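Local structure of ribonuclease-like 3 (Danio rerio, 2VQ9) at residues G40-Q45 / T104-T109; N100-V105 / S127-V132. The protein cleaves RNA as a secreted ribonuclease of the pancreatic family, promotes angiogenesis and kills bacteria, Gram-negative species above all, by a route that does not need its nuclease activity. All coordinates share one frame; numbering follows the deposited sequence. Where two conformers were deposited one is given.

Contact 1. Residues G40-Q45 / T104-T109; sequences GGITEQ and TVITCT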
loop_
_atom_site.group_PDB
_atom_site.type_symbol
_atom_site.label_atom_id
_atom_site.label_comp_id
_atom_site.label_asym_id
_atom_site.label_seq_id
_atom_site.Cartn_x
_atom_site.Cartn_y
_atom_site.Cartn_z
ATOM N N GLY A 40 8.636 2.526 4.677
ATOM C CA GLY A 40 8.827 3.434 5.816
ATOM C C GLY A 40 9.437 4.784 5.481
ATOM O O GLY A 40 9.236 5.761 6.213
ATOM N N GLY A 41 10.178 4.855 4.377
ATOM C CA GLY A 41 10.833 6.100 3.977
ATOM C C GLY A 41 10.069 7.004 3.039
ATOM O O GLY A 41 10.612 8.011 2.597
ATOM N N ILE A 42 8.816 6.659 2.736
ATOM C CA ILE A 42 8.001 7.438 1.775
ATOM C C ILE A 42 7.805 8.873 2.274
ATOM O O ILE A 42 7.675 9.104 3.490
ATOM C CB ILE A 42 6.629 6.731 1.433
ATOM C CG1 ILE A 42 5.881 7.433 0.268
ATOM C CG2 ILE A 42 5.694 6.707 2.630
ATOM C CD1 ILE A 42 6.645 7.448 -1.130
ATOM N N THR A 43 7.869 9.835 1.355
ATOM C CA THR A 43 7.429 11.205 1.633
ATOM C C THR A 43 6.477 11.604 0.510
ATOM O O THR A 43 6.418 10.931 -0.526
ATOM C CB THR A 43 8.617 12.228 1.699
ATOM O OG1 THR A 43 9.210 12.383 0.405
ATOM C CG2 THR A 43 9.709 11.775 2.679
ATOM N N GLU A 44 5.767 12.715 0.686
ATOM C CA GLU A 44 4.943 13.282 -0.396
ATOM C C GLU A 44 5.716 13.594 -1.679
ATOM O O GLU A 44 5.161 13.484 -2.768
ATOM C CB GLU A 44 4.221 14.539 0.085
ATOM C CG GLU A 44 3.136 14.264 1.132
ATOM C CD GLU A 44 2.341 15.503 1.446
ATOM O OE1 GLU A 44 2.843 16.618 1.159
ATOM O OE2 GLU A 44 1.231 15.363 1.956
ATOM N N GLN A 45 6.998 13.954 -1.544
ATOM C CA GLN A 45 7.834 14.370 -2.671
ATOM C C GLN A 45 8.657 13.229 -3.307
ATOM O O GLN A 45 9.404 13.446 -4.290
ATOM C CB GLN A 45 8.763 15.521 -2.236
ATOM C CG GLN A 45 8.037 16.785 -1.743
ATOM C CD GLN A 45 7.621 16.733 -0.257
ATOM O OE1 GLN A 45 7.968 15.797 0.487
ATOM N NE2 GLN A 45 6.866 17.752 0.179
ATOM N N THR A 104 0.596 6.404 9.262
ATOM C CA THR A 104 0.752 7.409 8.248
ATOM C C THR A 104 0.835 6.715 6.893
ATOM O O THR A 104 1.629 5.781 6.695
ATOM C CB THR A 104 1.989 8.262 8.532
ATOM O OG1 THR A 104 1.762 8.930 9.784
ATOM C CG2 THR A 104 2.209 9.296 7.413
ATOM N N VAL A 105 -0.021 7.161 5.985
ATOM C CA VAL A 105 0.047 6.708 4.599
ATOM C C VAL A 105 0.321 7.872 3.644
ATOM O O VAL A 105 -0.098 9.007 3.900
ATOM C CB VAL A 105 -1.217 5.915 4.163
ATOM C CG1 VAL A 105 -1.436 4.726 5.115
ATOM C CG2 VAL A 105 -2.470 6.841 4.086
ATOM N N ILE A 106 1.008 7.580 2.542
ATOM C CA ILE A 106 1.191 8.551 1.468
ATOM C C ILE A 106 0.548 7.985 0.208
ATOM O O ILE A 106 0.865 6.883 -0.243
ATOM C CB ILE A 106 2.703 8.916 1.254
ATOM C CG1 ILE A 106 3.233 9.649 2.513
ATOM C CG2 ILE A 106 2.902 9.679 -0.113
ATOM C CD1 ILE A 106 3.524 11.073 2.358
ATOM N N THR A 107 -0.406 8.726 -0.326
ATOM C CA THR A 107 -1.115 8.318 -1.541
ATOM C C THR A 107 -0.462 9.039 -2.729
ATOM O O THR A 107 -0.369 10.264 -2.754
ATOM C CB THR A 107 -2.611 8.642 -1.416
ATOM O OG1 THR A 107 -3.147 7.861 -0.329
ATOM C CG2 THR A 107 -3.356 8.310 -2.709
ATOM N N CYS A 108 0.023 8.248 -3.678
ATOM C CA CYS A 108 0.685 8.719 -4.898
ATOM C C CYS A 108 -0.294 8.634 -6.065
ATOM O O CYS A 108 -0.754 7.560 -6.428
ATOM C CB CYS A 108 1.908 7.830 -5.202
ATOM S SG CYS A 108 3.182 7.844 -3.921
ATOM N N THR A 109 -0.617 9.785 -6.636
ATOM C CA THR A 109 -1.617 9.864 -7.698
ATOM C C THR A 109 -0.930 10.377 -8.946
ATOM O O THR A 109 -0.266 11.413 -8.901
ATOM C CB THR A 109 -2.744 10.816 -7.290
ATOM O OG1 THR A 109 -3.362 10.288 -6.104
ATOM C CG2 THR A 109 -3.785 10.880 -8.416
#
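In the ribonuclease A fold the loop between helix 27-37 and helix 47-53 lies across strand 103-112 of the central antiparallel sheet, where Ile42 packs against Ile106. The two isoleucines meet obliquely, branch against branch. CG1 of Ile42 rests on the branching carbon CB of Ile106 at 3.6 Å, while CG2 of Ile42 lies 3.8 Å from Ile106 CG1. Because CG1 of Ile42 stands opposite the backbone N (chi1 -171°), both branches of this side chain face the strand, and its end, CD1, runs on toward Cys108, reaching SG at 4.5 Å. From the strand side, Ile106 sends CD1 against the backbone at Thr43 and Glu44, with Ile106 CD1 3.5 Å from Thr43 C. The aliphatic part of Glu44 crosses Ile106 at about a right angle and lays CG 3.4 Å from the same CD1 atom. No hydrogen bond joins the segments; the contact is van der Waals packing, mostly of hydrocarbon, and the polar groups of the loop look to other partners: Glu44 OE2 accepts from the backbone N of Glu125, Thr43 OG1 pairs with that of Thr46, and the carbonyl oxygen of Ile42 takes a bond from Gln73 NE2. Phe71 on the neighbouring strand 68-72 touches both Ile42 and Cys108, so the apolar cluster continues onto that strand. Just beyond the loop, Cys47 closes a disulfide with Cys108, so covalent bond and isoleucine packing together tie the loop and the start of helix 47-53 to the sheet, an arrangement belonging to the disulfide-braced core of pancreatic-type ribonucleases.

Contact 2. Residues N100-V105 / S127-V132; sequences NDQFTV and SRKIVV. Unlike the reference sequence in segment 100-105: Asp101 (reference Asn).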
loop_
_atom_site.group_PDB
_atom_site.type_symbol
_atom_site.label_atom_id
_atom_site.label_comp_id
_atom_site.label_asym_id
_atom_site.label_seq_id
_atom_site.Cartn_x
_atom_site.Cartn_y
_atom_site.Cartn_z
ATOM N N ASN A 100 -6.036 -1.332 14.478
ATOM C CA ASN A 100 -6.385 -0.624 15.719
ATOM C C ASN A 100 -5.616 0.701 15.898
ATOM O O ASN A 100 -6.169 1.642 16.456
ATOM C CB ASN A 100 -6.160 -1.499 16.957
ATOM C CG ASN A 100 -6.822 -2.862 16.866
ATOM O OD1 ASN A 100 -6.255 -3.854 17.326
ATOM N ND2 ASN A 100 -8.018 -2.924 16.285
ATOM N N ASP A 101 -4.350 0.779 15.453
ATOM C CA ASP A 101 -3.595 2.039 15.533
ATOM C C ASP A 101 -3.714 2.801 14.211
ATOM O O ASP A 101 -3.964 2.201 13.164
ATOM C CB ASP A 101 -2.092 1.821 15.795
ATOM C CG ASP A 101 -1.795 1.146 17.131
ATOM O OD1 ASP A 101 -2.685 1.143 18.015
ATOM O OD2 ASP A 101 -0.644 0.635 17.295
ATOM N N GLN A 102 -3.480 4.109 14.277
ATOM C CA GLN A 102 -3.322 4.937 13.090
ATOM C C GLN A 102 -1.948 4.637 12.494
ATOM O O GLN A 102 -0.984 4.392 13.244
ATOM C CB GLN A 102 -3.336 6.409 13.475
ATOM C CG GLN A 102 -4.569 6.839 14.264
ATOM C CD GLN A 102 -5.723 7.041 13.355
ATOM O OE1 GLN A 102 -6.824 6.536 13.598
ATOM N NE2 GLN A 102 -5.488 7.754 12.271
ATOM N N PHE A 103 -1.884 4.662 11.155
ATOM C CA PHE A 103 -0.626 4.641 10.413
ATOM C C PHE A 103 -0.594 5.902 9.523
ATOM O O PHE A 103 -1.628 6.414 9.093
ATOM C CB PHE A 103 -0.550 3.407 9.508
ATOM C CG PHE A 103 -0.262 2.112 10.226
ATOM C CD1 PHE A 103 1.029 1.562 10.215
ATOM C CD2 PHE A 103 -1.284 1.418 10.887
ATOM C CE1 PHE A 103 1.289 0.317 10.869
ATOM C CE2 PHE A 103 -1.039 0.191 11.543
ATOM C CZ PHE A 103 0.251 -0.359 11.533
ATOM N N THR A 104 0.596 6.404 9.262
ATOM C CA THR A 104 0.752 7.409 8.248
ATOM C C THR A 104 0.835 6.715 6.893
ATOM O O THR A 104 1.629 5.781 6.695
ATOM C CB THR A 104 1.989 8.262 8.532
ATOM O OG1 THR A 104 1.762 8.930 9.784
ATOM C CG2 THR A 104 2.209 9.296 7.413
ATOM N N VAL A 105 -0.021 7.161 5.985
ATOM C CA VAL A 105 0.047 6.708 4.599
ATOM C C VAL A 105 0.321 7.872 3.644
ATOM O O VAL A 105 -0.098 9.007 3.900
ATOM C CB VAL A 105 -1.217 5.915 4.163
ATOM C CG1 VAL A 105 -1.436 4.726 5.115
ATOM C CG2 VAL A 105 -2.470 6.841 4.086
ATOM N N SER A 127 -3.275 10.462 7.990
ATOM C CA SER A 127 -3.150 9.521 9.113
ATOM C C SER A 127 -4.429 8.726 9.172
ATOM O O SER A 127 -5.532 9.307 9.291
ATOM C CB SER A 127 -2.895 10.241 10.448
ATOM O OG SER A 127 -2.823 9.285 11.513
ATOM N N ARG A 128 -4.319 7.408 9.038
ATOM C CA ARG A 128 -5.542 6.592 8.921
ATOM C C ARG A 128 -5.404 5.270 9.619
ATOM O O ARG A 128 -4.308 4.789 9.821
ATOM C CB ARG A 128 -5.865 6.289 7.444
ATOM C CG ARG A 128 -5.667 7.431 6.427
ATOM C CD ARG A 128 -6.437 7.175 5.125
ATOM N NE ARG A 128 -6.516 8.391 4.294
ATOM C CZ ARG A 128 -7.318 8.562 3.243
ATOM N NH1 ARG A 128 -8.162 7.608 2.858
ATOM N NH2 ARG A 128 -7.275 9.708 2.559
ATOM N N LYS A 129 -6.529 4.644 9.945
ATOM C CA LYS A 129 -6.492 3.211 10.205
ATOM C C LYS A 129 -6.495 2.495 8.858
ATOM O O LYS A 129 -7.245 2.849 7.933
ATOM C CB LYS A 129 -7.686 2.787 11.031
ATOM C CG LYS A 129 -7.878 3.672 12.211
ATOM C CD LYS A 129 -7.245 3.149 13.441
ATOM C CE LYS A 129 -8.314 3.283 14.507
ATOM N NZ LYS A 129 -9.594 3.080 13.738
ATOM N N ILE A 130 -5.635 1.501 8.726
ATOM C CA ILE A 130 -5.497 0.847 7.439
ATOM C C ILE A 130 -6.331 -0.426 7.432
ATOM O O ILE A 130 -6.444 -1.100 8.463
ATOM C CB ILE A 130 -4.006 0.564 7.111
ATOM C CG1 ILE A 130 -3.333 -0.324 8.163
ATOM C CG2 ILE A 130 -3.240 1.888 6.971
ATOM C CD1 ILE A 130 -1.885 -0.838 7.718
ATOM N N VAL A 131 -6.900 -0.730 6.269
ATOM C CA VAL A 131 -7.683 -1.922 6.056
ATOM C C VAL A 131 -6.927 -2.788 5.063
ATOM O O VAL A 131 -6.674 -2.384 3.916
ATOM C CB VAL A 131 -9.112 -1.584 5.531
ATOM C CG1 VAL A 131 -9.930 -2.858 5.371
ATOM C CG2 VAL A 131 -9.803 -0.582 6.486
ATOM N N VAL A 132 -6.561 -3.976 5.519
ATOM C CA VAL A 132 -5.788 -4.918 4.727
ATOM C C VAL A 132 -6.563 -6.239 4.632
ATOM O O VAL A 132 -7.254 -6.609 5.582
ATOM C CB VAL A 132 -4.345 -5.091 5.354
ATOM C CG1 VAL A 132 -3.612 -3.728 5.448
ATOM C CG2 VAL A 132 -4.405 -5.765 6.691
HETATM O O HOH W 1 -0.245 8.576 11.886
#
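Phe103 and Arg128 face each other as an antiparallel hydrogen-bonded pair, their two backbone bonds nearly straight: Phe103 N to Arg128 O at 2.8 Å and Arg128 N to Phe103 O at 2.9 Å. The tight side is the face carrying Phe103, Val105 and Ile130. Ile130 sets CD1 over one face of the Phe103 ring, 4.1 Å from its centroid and offset toward the rim, a CH-pi contact, while its other branch, CG2, meets Val105 CG1 at 3.8 Å. Ile72 of strand 68-72 touches all three of these residues. Toward solvent the fit is looser and polar. Gln102 bends at chi2 (-79°), which brings its amide back over strand 127-132; NE2 then donates to Ser127 OG at 3.2 Å, with the hydroxyl in the amide plane. A water bridges that same hydroxyl to Thr104 OG1. Lys129, kinked along its length, passes obliquely by Gln102 with CG 3.4 Å from OE1, its methylenes also lying against the carbonyl oxygens of Asn100 and Asp101. The chemistry implies a division of labour: paired backbone amides and buried hydrocarbon fix the strands, whereas on the solvent side an amide, a hydroxyl and a water supply polar links, probably more easily replaced by solvent.

Overall arrangement
Strand 103-112 serves both contacts, which share Thr104 and Val105 and have centres 13 Å apart. Contact 1 is buried: a loop without regular structure packs on the strand without a hydrogen bond between the two segments, next to a disulfide. Contact 2 is only partly buried and joins neighbouring strands of one hairpin, so its backbone hydrogen bonds add a directional grip that is absent between 40-45 and 104-109, and its solvent side brings in amide, hydroxyl and water. Alternation along the strand separates the roles, Ile106 turning to the loop while Val105 turns away from the loop, to the side of contact 2. Contact 2 also buries more surface, 502 against 203 Å².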